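Putative fumarylacetoacetate hydrolase family protein (PDB 3S52) is of unknown function but belongs to the fumarylacetoacetate hydrolase family, whose members share a core built mainly of beta strands. Local coordinates at residues A145-L150 with N163-I168; V42-F47 with I172-Y177; T52-I57 with G129-S134; I63-G68 with M201-M206; P18-V23 with T183-D188. All coordinates share one frame; numbering follows the deposited sequence.

Contact 1: A145-L150 with N163-I168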
# COMPACT_ATOMS: atom_id res chain seq x y z
N ALA A 145 15.70 18.76 -10.31
CA ALA A 145 15.15 17.94 -9.23
C ALA A 145 16.21 17.12 -8.51
O ALA A 145 16.13 16.91 -7.30
CB ALA A 145 14.04 17.04 -9.77
N GLN A 146 17.19 16.67 -9.28
CA GLN A 146 18.28 15.85 -8.78
C GLN A 146 19.36 16.66 -8.07
O GLN A 146 20.43 16.16 -7.78
CB GLN A 146 18.90 15.06 -9.94
CG GLN A 146 19.44 13.69 -9.57
CD GLN A 146 18.36 12.77 -9.03
OE1 GLN A 146 17.47 12.34 -9.76
NE2 GLN A 146 18.45 12.44 -7.75
N GLN A 147 19.06 17.93 -7.79
CA GLN A 147 20.00 18.80 -7.10
C GLN A 147 19.31 19.60 -6.01
O GLN A 147 19.86 20.56 -5.48
CB GLN A 147 20.69 19.73 -8.09
CG GLN A 147 21.86 19.09 -8.81
CD GLN A 147 22.94 20.08 -9.17
OE1 GLN A 147 23.90 20.27 -8.43
NE2 GLN A 147 22.78 20.73 -10.31
N ALA A 148 18.10 19.19 -5.67
CA ALA A 148 17.31 19.85 -4.63
C ALA A 148 17.79 19.62 -3.19
O ALA A 148 18.19 18.51 -2.83
CB ALA A 148 15.84 19.46 -4.76
N ASP A 149 17.73 20.67 -2.38
CA ASP A 149 18.10 20.63 -0.98
C ASP A 149 16.89 20.36 -0.08
O ASP A 149 15.81 20.90 -0.29
CB ASP A 149 18.80 21.93 -0.57
CG ASP A 149 20.17 22.07 -1.21
OD1 ASP A 149 21.13 21.39 -0.75
OD2 ASP A 149 20.28 22.86 -2.17
N LEU A 150 17.10 19.53 0.93
CA LEU A 150 16.06 19.21 1.90
C LEU A 150 16.63 19.43 3.29
O LEU A 150 17.73 18.97 3.58
CB LEU A 150 15.69 17.73 1.80
CG LEU A 150 15.21 17.13 0.49
CD1 LEU A 150 15.40 15.62 0.51
CD2 LEU A 150 13.76 17.49 0.28
N ASN A 163 20.75 16.52 0.03
CA ASN A 163 20.51 16.96 -1.32
C ASN A 163 20.25 15.75 -2.19
O ASN A 163 20.93 14.73 -2.04
CB ASN A 163 21.69 17.78 -1.83
CG ASN A 163 21.41 18.44 -3.17
OD1 ASN A 163 21.45 17.79 -4.21
ND2 ASN A 163 21.13 19.75 -3.15
N THR A 164 19.27 15.85 -3.08
CA THR A 164 18.88 14.71 -3.91
C THR A 164 19.98 14.23 -4.86
O THR A 164 19.86 13.17 -5.48
CB THR A 164 17.60 14.99 -4.71
OG1 THR A 164 17.82 16.09 -5.60
CG2 THR A 164 16.45 15.32 -3.76
N ARG A 165 21.07 15.00 -4.99
CA ARG A 165 22.19 14.52 -5.79
C ARG A 165 22.77 13.24 -5.19
O ARG A 165 23.49 12.50 -5.87
CB ARG A 165 23.28 15.58 -5.95
CG ARG A 165 24.10 15.84 -4.69
CD ARG A 165 25.30 16.76 -4.97
NE ARG A 165 24.88 18.06 -5.49
CZ ARG A 165 24.46 19.07 -4.73
NH1 ARG A 165 24.41 18.95 -3.41
NH2 ARG A 165 24.09 20.21 -5.30
N ASP A 166 22.46 12.98 -3.92
CA ASP A 166 23.03 11.83 -3.25
C ASP A 166 22.16 10.57 -3.39
O ASP A 166 22.52 9.51 -2.89
CB ASP A 166 23.33 12.15 -1.77
CG ASP A 166 24.48 13.15 -1.62
OD1 ASP A 166 25.37 13.19 -2.50
OD2 ASP A 166 24.50 13.91 -0.63
N MSE A 167 21.03 10.69 -4.08
CA MSE A 167 20.20 9.50 -4.33
C MSE A 167 21.03 8.41 -5.00
O MSE A 167 21.78 8.68 -5.93
CB MSE A 167 19.00 9.84 -5.22
CG MSE A 167 17.92 10.61 -4.47
SE MSE A 167 16.38 11.11 -5.56
CE MSE A 167 15.52 12.25 -4.29
N ILE A 168 20.88 7.18 -4.51
CA ILE A 168 21.54 6.02 -5.11
C ILE A 168 20.87 5.67 -6.43
O ILE A 168 21.55 5.48 -7.43
CB ILE A 168 21.53 4.80 -4.16
CG1 ILE A 168 22.49 5.04 -2.98
CG2 ILE A 168 21.88 3.53 -4.91
CD1 ILE A 168 22.34 4.02 -1.85
O HOH W 1 24.63 17.63 -8.61
O HOH W 2 23.78 21.05 -1.27

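Contact 2: V42-F47 with I172-Y177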
# COMPACT_ATOMS: atom_id res chain seq x y z
N VAL A 42 20.18 -4.72 -4.49
CA VAL A 42 20.52 -4.68 -5.90
C VAL A 42 19.53 -3.82 -6.64
O VAL A 42 19.91 -2.98 -7.46
CB VAL A 42 20.55 -6.07 -6.55
CG1 VAL A 42 20.72 -5.91 -8.07
CG2 VAL A 42 21.66 -6.90 -5.94
N GLU A 43 18.25 -4.01 -6.34
CA GLU A 43 17.18 -3.21 -6.94
C GLU A 43 16.47 -2.39 -5.88
O GLU A 43 16.46 -2.77 -4.69
CB GLU A 43 16.19 -4.11 -7.65
CG GLU A 43 16.86 -5.15 -8.54
CD GLU A 43 15.87 -5.87 -9.42
OE1 GLU A 43 15.30 -5.22 -10.32
OE2 GLU A 43 15.64 -7.08 -9.18
N PRO A 44 15.87 -1.27 -6.29
CA PRO A 44 15.23 -0.37 -5.33
C PRO A 44 14.27 -1.11 -4.42
O PRO A 44 13.51 -1.96 -4.87
CB PRO A 44 14.46 0.60 -6.22
CG PRO A 44 15.29 0.66 -7.49
CD PRO A 44 15.97 -0.67 -7.64
N VAL A 45 14.34 -0.77 -3.15
CA VAL A 45 13.40 -1.27 -2.15
C VAL A 45 12.12 -0.45 -2.22
O VAL A 45 12.15 0.76 -2.04
CB VAL A 45 14.02 -1.14 -0.76
CG1 VAL A 45 13.04 -1.57 0.30
CG2 VAL A 45 15.30 -1.99 -0.71
N LEU A 46 11.00 -1.10 -2.51
CA LEU A 46 9.75 -0.40 -2.78
C LEU A 46 8.69 -0.75 -1.75
O LEU A 46 8.51 -1.91 -1.41
CB LEU A 46 9.22 -0.75 -4.17
CG LEU A 46 10.10 -0.33 -5.35
CD1 LEU A 46 9.32 -0.44 -6.64
CD2 LEU A 46 10.55 1.12 -5.15
N PHE A 47 7.98 0.26 -1.25
CA PHE A 47 6.78 0.01 -0.46
C PHE A 47 5.80 1.12 -0.77
O PHE A 47 6.14 2.06 -1.50
CB PHE A 47 7.11 -0.06 1.04
CG PHE A 47 7.71 1.21 1.59
CD1 PHE A 47 9.08 1.43 1.52
CD2 PHE A 47 6.91 2.16 2.20
CE1 PHE A 47 9.64 2.59 2.04
CE2 PHE A 47 7.46 3.34 2.72
CZ PHE A 47 8.82 3.56 2.63
N ILE A 172 14.31 9.65 -12.15
CA ILE A 172 13.72 9.10 -13.37
C ILE A 172 13.82 7.57 -13.50
O ILE A 172 12.79 6.90 -13.62
CB ILE A 172 14.24 9.84 -14.62
CG1 ILE A 172 13.58 11.22 -14.68
CG2 ILE A 172 13.95 9.06 -15.88
CD1 ILE A 172 14.44 12.28 -15.31
N PRO A 173 15.03 7.00 -13.46
CA PRO A 173 15.10 5.54 -13.45
C PRO A 173 14.33 4.90 -12.29
O PRO A 173 13.84 3.78 -12.41
CB PRO A 173 16.60 5.24 -13.31
CG PRO A 173 17.26 6.58 -12.91
CD PRO A 173 16.37 7.64 -13.50
N LEU A 174 14.23 5.59 -11.16
CA LEU A 174 13.49 5.03 -10.03
C LEU A 174 12.01 4.88 -10.40
O LEU A 174 11.39 3.82 -10.24
CB LEU A 174 13.63 5.91 -8.77
CG LEU A 174 12.85 5.46 -7.52
CD1 LEU A 174 13.39 4.17 -6.96
CD2 LEU A 174 12.90 6.56 -6.46
N ILE A 175 11.45 5.96 -10.93
CA ILE A 175 10.04 5.96 -11.25
C ILE A 175 9.78 4.99 -12.39
O ILE A 175 8.77 4.30 -12.42
CB ILE A 175 9.52 7.37 -11.56
CG1 ILE A 175 9.61 8.25 -10.31
CG2 ILE A 175 8.08 7.30 -12.04
CD1 ILE A 175 9.13 9.69 -10.54
N SER A 176 10.72 4.92 -13.33
CA SER A 176 10.61 3.96 -14.41
C SER A 176 10.52 2.57 -13.81
O SER A 176 9.62 1.79 -14.13
CB SER A 176 11.81 4.09 -15.35
OG SER A 176 11.74 3.12 -16.38
N TYR A 177 11.45 2.26 -12.92
CA TYR A 177 11.46 0.97 -12.23
C TYR A 177 10.14 0.67 -11.51
O TYR A 177 9.55 -0.41 -11.71
CB TYR A 177 12.65 0.88 -11.28
CG TYR A 177 12.70 -0.41 -10.50
CD1 TYR A 177 13.02 -1.62 -11.12
CD2 TYR A 177 12.40 -0.44 -9.15
CE1 TYR A 177 13.05 -2.82 -10.41
CE2 TYR A 177 12.44 -1.62 -8.42
CZ TYR A 177 12.76 -2.81 -9.05
OH TYR A 177 12.78 -3.97 -8.30

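Contact 3: T52-I57 with G129-S134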
# COMPACT_ATOMS: atom_id res chain seq x y z
N THR A 52 -5.06 7.05 3.09
CA THR A 52 -5.24 7.35 4.50
C THR A 52 -3.96 7.78 5.24
O THR A 52 -4.02 8.26 6.37
CB THR A 52 -5.87 6.18 5.26
OG1 THR A 52 -5.26 4.95 4.84
CG2 THR A 52 -7.38 6.12 4.98
N ALA A 53 -2.80 7.59 4.61
CA ALA A 53 -1.53 8.03 5.22
C ALA A 53 -1.33 9.54 5.00
O ALA A 53 -0.68 10.22 5.78
CB ALA A 53 -0.37 7.25 4.63
N LEU A 54 -1.89 10.04 3.90
CA LEU A 54 -1.62 11.39 3.45
C LEU A 54 -2.34 12.47 4.26
O LEU A 54 -3.51 12.32 4.59
CB LEU A 54 -1.98 11.53 1.97
CG LEU A 54 -0.96 10.94 1.00
CD1 LEU A 54 -1.62 10.60 -0.34
CD2 LEU A 54 0.21 11.89 0.82
N CYS A 55 -1.63 13.56 4.55
CA CYS A 55 -2.22 14.71 5.22
C CYS A 55 -1.43 15.98 4.92
O CYS A 55 -0.31 15.92 4.38
CB CYS A 55 -2.36 14.49 6.73
SG CYS A 55 -0.83 14.01 7.55
N ASP A 56 -2.02 17.13 5.23
CA ASP A 56 -1.40 18.42 4.93
C ASP A 56 -0.33 18.71 6.01
O ASP A 56 -0.63 18.92 7.18
CB ASP A 56 -2.49 19.49 4.94
CG ASP A 56 -1.97 20.89 4.67
OD1 ASP A 56 -0.74 21.10 4.63
OD2 ASP A 56 -2.81 21.80 4.51
N ILE A 57 0.94 18.76 5.60
CA ILE A 57 2.02 19.00 6.54
C ILE A 57 1.89 20.36 7.25
O ILE A 57 2.40 20.54 8.35
CB ILE A 57 3.40 18.86 5.86
CG1 ILE A 57 4.48 18.48 6.89
CG2 ILE A 57 3.76 20.11 5.05
CD1 ILE A 57 5.71 17.83 6.24
N GLY A 129 -2.00 8.93 8.68
CA GLY A 129 -1.23 10.13 8.86
C GLY A 129 0.27 9.95 8.76
O GLY A 129 1.02 10.85 9.15
N SER A 130 0.74 8.83 8.21
CA SER A 130 2.19 8.58 8.18
C SER A 130 2.90 9.31 7.03
O SER A 130 4.09 9.08 6.78
CB SER A 130 2.49 7.10 8.06
OG SER A 130 2.04 6.63 6.81
N CYS A 131 2.16 10.13 6.29
CA CYS A 131 2.76 10.85 5.18
C CYS A 131 2.24 12.29 5.08
O CYS A 131 1.50 12.63 4.16
CB CYS A 131 2.58 10.10 3.87
SG CYS A 131 3.54 10.80 2.48
N PRO A 132 2.63 13.13 6.04
CA PRO A 132 2.44 14.58 5.96
C PRO A 132 3.20 15.12 4.76
O PRO A 132 4.39 14.81 4.62
CB PRO A 132 3.13 15.10 7.23
CG PRO A 132 3.27 13.92 8.11
CD PRO A 132 3.40 12.74 7.21
N ILE A 133 2.54 15.92 3.93
CA ILE A 133 3.16 16.39 2.71
C ILE A 133 2.81 17.85 2.42
O ILE A 133 1.72 18.33 2.80
CB ILE A 133 2.76 15.49 1.52
CG1 ILE A 133 3.51 15.89 0.25
CG2 ILE A 133 1.28 15.54 1.29
CD1 ILE A 133 3.55 14.75 -0.77
N SER A 134 3.73 18.55 1.77
CA SER A 134 3.57 19.95 1.37
C SER A 134 2.71 20.08 0.11
O SER A 134 2.30 19.09 -0.50
CB SER A 134 4.94 20.57 1.07
OG SER A 134 5.52 20.00 -0.12

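Contact 4: I63-G68 with M201-M206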
# COMPACT_ATOMS: atom_id res chain seq x y z
N ILE A 63 0.65 12.06 15.58
CA ILE A 63 1.38 10.80 15.54
C ILE A 63 0.74 9.82 16.54
O ILE A 63 0.21 10.25 17.56
CB ILE A 63 2.86 11.02 15.87
CG1 ILE A 63 3.04 11.48 17.32
CG2 ILE A 63 3.47 12.04 14.91
CD1 ILE A 63 4.51 11.57 17.75
N PRO A 64 0.77 8.51 16.24
CA PRO A 64 0.14 7.59 17.19
C PRO A 64 0.96 7.48 18.48
O PRO A 64 2.19 7.63 18.42
CB PRO A 64 0.12 6.25 16.44
CG PRO A 64 1.20 6.34 15.42
CD PRO A 64 1.32 7.81 15.06
N LYS A 65 0.30 7.30 19.63
CA LYS A 65 1.01 7.21 20.91
C LYS A 65 1.38 5.81 21.43
O LYS A 65 2.21 5.70 22.34
CB LYS A 65 0.23 7.97 22.00
CG LYS A 65 0.01 9.46 21.73
CD LYS A 65 1.31 10.18 21.35
CE LYS A 65 1.10 11.68 21.10
NZ LYS A 65 0.24 11.97 19.90
N ASP A 66 0.77 4.75 20.91
CA ASP A 66 0.95 3.42 21.52
C ASP A 66 1.90 2.41 20.85
O ASP A 66 2.09 1.28 21.35
CB ASP A 66 -0.40 2.76 21.84
CG ASP A 66 -1.12 3.44 23.00
OD1 ASP A 66 -0.49 4.22 23.76
OD2 ASP A 66 -2.34 3.17 23.16
N PHE A 67 2.44 2.79 19.70
CA PHE A 67 3.20 1.88 18.84
C PHE A 67 4.72 1.98 18.94
O PHE A 67 5.44 1.39 18.12
CB PHE A 67 2.69 1.96 17.40
CG PHE A 67 1.26 1.52 17.25
CD1 PHE A 67 0.83 0.32 17.82
CD2 PHE A 67 0.34 2.30 16.57
CE1 PHE A 67 -0.49 -0.09 17.70
CE2 PHE A 67 -0.98 1.90 16.46
CZ PHE A 67 -1.39 0.70 17.03
N GLY A 68 5.19 2.77 19.89
CA GLY A 68 6.62 2.97 20.06
C GLY A 68 6.98 4.32 19.47
O GLY A 68 6.10 5.13 19.17
N MSE A 201 10.47 11.86 17.02
CA MSE A 201 9.76 13.09 17.30
C MSE A 201 8.84 12.82 18.47
O MSE A 201 8.50 11.67 18.72
CB MSE A 201 8.90 13.50 16.12
CG MSE A 201 9.62 13.44 14.79
SE MSE A 201 8.54 14.34 13.47
CE MSE A 201 7.03 13.14 13.52
N GLN A 202 8.44 13.87 19.17
CA GLN A 202 7.41 13.72 20.20
C GLN A 202 6.43 14.87 20.18
O GLN A 202 6.68 15.92 19.58
CB GLN A 202 8.02 13.55 21.59
CG GLN A 202 8.96 14.66 22.04
CD GLN A 202 9.57 14.40 23.43
OE1 GLN A 202 9.82 13.25 23.80
NE2 GLN A 202 9.82 15.46 24.18
N SER A 203 5.29 14.64 20.81
CA SER A 203 4.26 15.66 20.91
C SER A 203 4.87 16.96 21.44
O SER A 203 5.60 16.96 22.44
CB SER A 203 3.14 15.16 21.81
OG SER A 203 1.96 15.90 21.57
N GLY A 204 4.59 18.07 20.76
CA GLY A 204 5.09 19.36 21.20
C GLY A 204 6.28 19.88 20.41
O GLY A 204 6.63 21.05 20.51
N ASP A 205 6.91 19.02 19.62
CA ASP A 205 8.04 19.46 18.81
C ASP A 205 7.57 20.43 17.74
O ASP A 205 6.47 20.28 17.20
CB ASP A 205 8.73 18.29 18.12
CG ASP A 205 9.54 17.43 19.07
OD1 ASP A 205 9.80 17.85 20.23
OD2 ASP A 205 9.95 16.34 18.65
N MSE A 206 8.41 21.42 17.45
CA MSE A 206 8.18 22.35 16.36
C MSE A 206 9.07 21.96 15.19
O MSE A 206 10.27 21.75 15.35
CB MSE A 206 8.54 23.76 16.79
CG MSE A 206 7.46 24.48 17.57
SE MSE A 206 8.14 26.21 18.16
CE MSE A 206 9.03 26.79 16.53

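Contact 5: P18-V23 with T183-D188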
# COMPACT_ATOMS: atom_id res chain seq x y z
N PRO A 18 -6.54 13.21 -9.00
CA PRO A 18 -7.02 12.22 -8.03
C PRO A 18 -5.97 11.86 -6.96
O PRO A 18 -4.77 12.02 -7.15
CB PRO A 18 -7.30 10.99 -8.90
CG PRO A 18 -7.41 11.49 -10.29
CD PRO A 18 -6.47 12.65 -10.37
N VAL A 19 -6.44 11.37 -5.83
CA VAL A 19 -5.54 10.90 -4.79
C VAL A 19 -5.74 9.40 -4.70
O VAL A 19 -6.87 8.93 -4.59
CB VAL A 19 -5.91 11.55 -3.46
CG1 VAL A 19 -5.09 10.94 -2.30
CG2 VAL A 19 -5.73 13.07 -3.56
N ASN A 20 -4.65 8.63 -4.81
CA ASN A 20 -4.75 7.18 -4.62
C ASN A 20 -3.68 6.61 -3.71
O ASN A 20 -3.98 6.12 -2.61
CB ASN A 20 -4.74 6.44 -5.96
CG ASN A 20 -6.04 6.60 -6.71
OD1 ASN A 20 -6.15 7.42 -7.64
ND2 ASN A 20 -7.05 5.83 -6.31
N LYS A 21 -2.43 6.65 -4.17
CA LYS A 21 -1.35 6.03 -3.41
C LYS A 21 -0.05 6.81 -3.48
O LYS A 21 0.10 7.75 -4.27
CB LYS A 21 -1.10 4.58 -3.88
CG LYS A 21 -0.59 4.46 -5.34
CD LYS A 21 -0.33 2.99 -5.73
CE LYS A 21 -0.03 2.84 -7.24
NZ LYS A 21 -1.16 3.30 -8.11
N VAL A 22 0.89 6.39 -2.64
CA VAL A 22 2.23 6.94 -2.57
C VAL A 22 3.20 5.76 -2.68
O VAL A 22 3.13 4.84 -1.88
CB VAL A 22 2.44 7.64 -1.21
CG1 VAL A 22 3.80 8.33 -1.15
CG2 VAL A 22 1.32 8.62 -0.96
N VAL A 23 4.05 5.75 -3.71
CA VAL A 23 5.04 4.68 -3.90
C VAL A 23 6.37 5.23 -3.43
O VAL A 23 6.75 6.34 -3.78
CB VAL A 23 5.09 4.18 -5.36
CG1 VAL A 23 6.01 2.94 -5.50
CG2 VAL A 23 3.70 3.84 -5.84
N THR A 183 1.14 0.44 -11.71
CA THR A 183 0.68 1.55 -12.54
C THR A 183 0.65 2.79 -11.66
O THR A 183 0.06 2.77 -10.57
CB THR A 183 -0.72 1.28 -13.13
OG1 THR A 183 -0.62 0.29 -14.16
CG2 THR A 183 -1.32 2.57 -13.71
N LEU A 184 1.30 3.86 -12.09
CA LEU A 184 1.27 5.10 -11.34
C LEU A 184 0.26 6.04 -12.00
O LEU A 184 0.51 6.55 -13.09
CB LEU A 184 2.65 5.75 -11.28
CG LEU A 184 3.80 4.86 -10.80
CD1 LEU A 184 5.08 5.67 -10.69
CD2 LEU A 184 3.47 4.20 -9.47
N ARG A 185 -0.88 6.24 -11.35
CA ARG A 185 -1.93 7.04 -11.95
C ARG A 185 -1.59 8.51 -11.81
O ARG A 185 -0.82 8.90 -10.93
CB ARG A 185 -3.27 6.72 -11.30
CG ARG A 185 -3.72 5.23 -11.41
CD ARG A 185 -5.25 5.11 -11.32
NE ARG A 185 -5.75 3.73 -11.21
CZ ARG A 185 -5.83 2.88 -12.23
NH1 ARG A 185 -6.31 1.66 -12.04
NH2 ARG A 185 -5.42 3.24 -13.43
N ALA A 186 -2.16 9.33 -12.68
CA ALA A 186 -2.11 10.77 -12.47
C ALA A 186 -2.60 11.03 -11.06
O ALA A 186 -3.61 10.47 -10.64
CB ALA A 186 -3.01 11.48 -13.48
N GLY A 187 -1.87 11.84 -10.31
CA GLY A 187 -2.23 12.12 -8.93
C GLY A 187 -1.51 11.23 -7.94
O GLY A 187 -1.58 11.46 -6.73
N ASP A 188 -0.81 10.20 -8.41
CA ASP A 188 -0.01 9.41 -7.48
C ASP A 188 1.22 10.21 -7.10
O ASP A 188 1.64 11.11 -7.83
CB ASP A 188 0.37 8.03 -8.02
CG ASP A 188 -0.80 7.03 -7.96
OD1 ASP A 188 -1.80 7.28 -7.25
OD2 ASP A 188 -0.70 5.98 -8.61
O HOH W 3 -2.04 9.86 -4.51
O HOH W 4 -4.09 8.90 -8.28

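Contact 1: A145-L150 with N163-I168
Thr-164 and Asn-163 make the tight part of this contact, gripping the turn that leads into strand 149-154. OG1 of Thr-164, in the crowded position between its own N and C (chi1 62°), donates along a lone pair of Ala-145 O at only 2.5 Å and takes a weak bond from Ala-148 N. The backbone N of Thr-164 reaches Ala-148 O at 2.9 Å. Asn-163 works both ends of its amide: ND2 donates to Gln-147 O and, almost straight (172°), to Asp-149 OD1 at 2.9 Å, both acceptors being met from above their planes, while OD1 accepts from Arg-165 N in an Asx turn that fixes the flip of the amide. Gln-146, bent at chi2, curls back so that NE2 meets Thr-164 O at 2.8 Å and lies 3.3 Å from SE of Met-167.

The outer side is looser and wet. Arg-165 NH2 meets Gln-147 OE1 at 3.1 Å in the guanidinium plane, and two waters continue that edge, one bridging weakly to Gln-147 OE1 and the other to Asp-149 OD1.

Asp-149 and Asn-163 form a non-hydrogen-bonded pair at the end of the antiparallel strands 149-154 and 157-163, with Leu-150 and Thr-164 packed on strand 70-80.

Contact 2: V42-F47 with I172-Y177
The ring of Tyr-177 is the flat group that carries this contact, and Pro-44 covers one of its faces. CD of Pro-44 stands 4.0 Å from the ring centroid of Tyr-177, 21° off the normal, which makes a CH-pi contact displaced toward the rim. CG of the same proline comes closer to a single ring atom, 3.5 Å from Tyr-177 CD2, so the pyrrolidine meets the CD2-CE2 side of the ring with its tip. Two further groups approach obliquely. Leu-46 sends CD1 to within 3.8 Å of Tyr-177 CE2, and the Glu-43 carboxylate crosses near the hydroxyl end, with OE1 3.3 Å from Tyr-177 CE1 and its plane turned 57° from the ring.

The ring reaches this place because CG of Tyr-177 lies anti to the backbone N (chi1 178°), which throws the side chain off the helix toward strand 45-50. Leu-174, one turn earlier and with the same kind of first torsion, adds CD1 beside Pro-44 CB at 3.8 Å. The proline is thus touched by both residues, while Leu-46 touches the tyrosine alone.

At the polar end, NZ of Lys-123 of the second subunit is hydrogen-bonded to Tyr-177 OH and to Pro-44 O, so one amine ties the two sides of the contact together. Pro-44 and Leu-174 both rest on Val-25 of strand 21-26 as well. Leu-174 and Tyr-177 of helix 171-181 pack on the loop leading into strand 45-50 and on Leu-46 of that strand, a helix-on-sheet packing whose rim forms part of the subunit interface.

Contact 3: T52-I57 with G129-S134
Leu-54, Ile-133 and Cys-131 make an apolar cluster on one side of this strand pair. CD2 of Leu-54 sits 3.8 Å from Ile-133 CG2 and 3.9 Å from Cys-131 SG, the leucine and isoleucine lying side by side and pointing the same way. Cys-131 SG is anti to its own N, whereas CG2 of Ile-133 takes the crowded position between N and C, which turns that methyl toward Leu-54.

Cys-55 and Pro-132 occupy the other face. Farther along, Ile-57 crosses the proline at about a right angle, laying CG1 3.7 Å from Pro-132 CB.

Between the faces runs the backbone ladder. Cys-55 N donates to Cys-131 O, its O takes Ile-133 N at 2.9 Å nearly along the C=O axis, and Ile-57 N reaches Ile-133 O in an almost straight bond (175°). Cys-131 N bonds Ala-53 O. At the outer end Gly-129 N lies on a lone pair of Thr-52 O at 3.1 Å, with Gly-129 at positive phi.

The polar side chains look elsewhere: Ser-130 OG is hydrogen-bonded to the carbonyl oxygens of Lys-125 and Phe-127, Asp-56 OD1 accepts from Arg-58 N, and Ser-134 OG bonds Val-101 N.

Cys-55 bonds through N to Cys-131 and through O to Ile-133, the two residues flanking Pro-132, which is the signature of a parallel pair; it joins strand 54-56 to strand 131-138 in the large mixed sheet, their short axes crossing at -36°.

Contact 4: I63-G68 with M201-M206
Ile-63 and Met-201, a selenomethionine, cross obliquely and meet by their methyl groups alone: CG2 of Ile-63 is 4.0 Å from CE of Met-201. In Ile-63 CG1 takes the crowded position between N and C (chi1 66°), leaving CG2 anti to the carbonyl carbon and beside the backbone N. Met-201 runs out straight through chi2 and then bends at chi3 (-64°), which swings CE round toward the isoleucine. The other branch of Ile-63 goes to the backbone instead, with CD1 4.1 Å from Met-201 O and 4.4 Å from Ser-203 N.

Lys-65 makes the second, looser touch. Its chain bends at chi2 and again at chi4, so it folds back on its own segment, and NZ donates in the carbonyl plane to Ile-63 O at 2.9 Å. That leaves CE as the atom facing the other segment, 4.1 Å from Ser-203 CB, a grazing contact between two exposed residues.

Gln-202 to Asp-205 form a type II beta turn with Gly-204 at its third position, closed by Asp-205 N on Gln-202 O, while Asp-205 OD2 accepts from Gln-202 N at 2.9 Å from above the carboxylate plane. Bonds to Asn-155 and Ile-220 add to these.

Ile-63 and Met-201 both pack on Ile-220. The contact joins the loop leading into strand 70-80, where Ile-63 touches Val-70 and Met-201 bonds it through the backbone, to the turn between strands 199-201 and 206-211.

Contact 5: P18-V23 with T183-D188
Lys-21 can be followed outward from CB, where chi1 of 65° sets CG in the crowded position between N and C. CG passes over the Asp-188 carboxylate, 3.6 Å from OD2 of Asp-188. CD is more distant, and CE then draws in to 3.3 Å from Thr-183 O. A bend at chi4 (-61°) brings NZ down between two acceptors: it meets Thr-183 O at 2.8 Å nearly along the C=O axis, and forms a salt bridge with Asp-188 OD2 at the same 2.8 Å, from above the carboxylate plane. A weak third bond goes to Thr-52 OG1 of the second subunit.

Asp-188 is held at both oxygens. OD2 also accepts from Arg-185 N, while OD1 takes Lys-21 N at 3.2 Å, so one lysine is gripped at its backbone and at its tip by the same carboxylate. With the charged amine so close, the carboxylate is probably kept ionised.

Behind the salt bridge the chain turns tightly. Arg-185 to Asp-188 make a type II beta turn whose third residue, Gly-187, brings its CA to 3.1 Å from Pro-18 O, a close approach possible because it has no side chain. One water links Asn-20 N, Lys-21 O and Gly-187 O. At the far end the side chains of Val-23 and Leu-184 cross at about a right angle, CG2 of Val-23 3.7 Å from CD2 of Leu-184.

Strand 21-26 runs parallel to strand 189-191, which the turn enters directly; Val-23 and Leu-184 pack against helix 171-181, on Met-178 and Ile-175, and Arg-185 pairs with Glu-51 of the second subunit.

Contact 3 is the most buried of the five; contacts 1, 2, 4 and 5 mix buried and exposed residues. Contacts 2, 3 and 5 all reach the large mixed sheet: strands 45-50 and 21-26 are neighbours in it, and Leu-54 packs on Val-22 and Val-19 to join contact 3 to contact 5, as Ile-175 on Leu-184 joins contact 2 to contact 5. Contact 1 sits at one end of two strands of the four-stranded antiparallel sheet. Chemistry follows place: a backbone ladder in contact 3, side-chain-to-backbone bonds in contact 1, a salt bridge and waters in contact 5, aromatic packing in contact 2, and sparse methyl touches in peripheral contact 4.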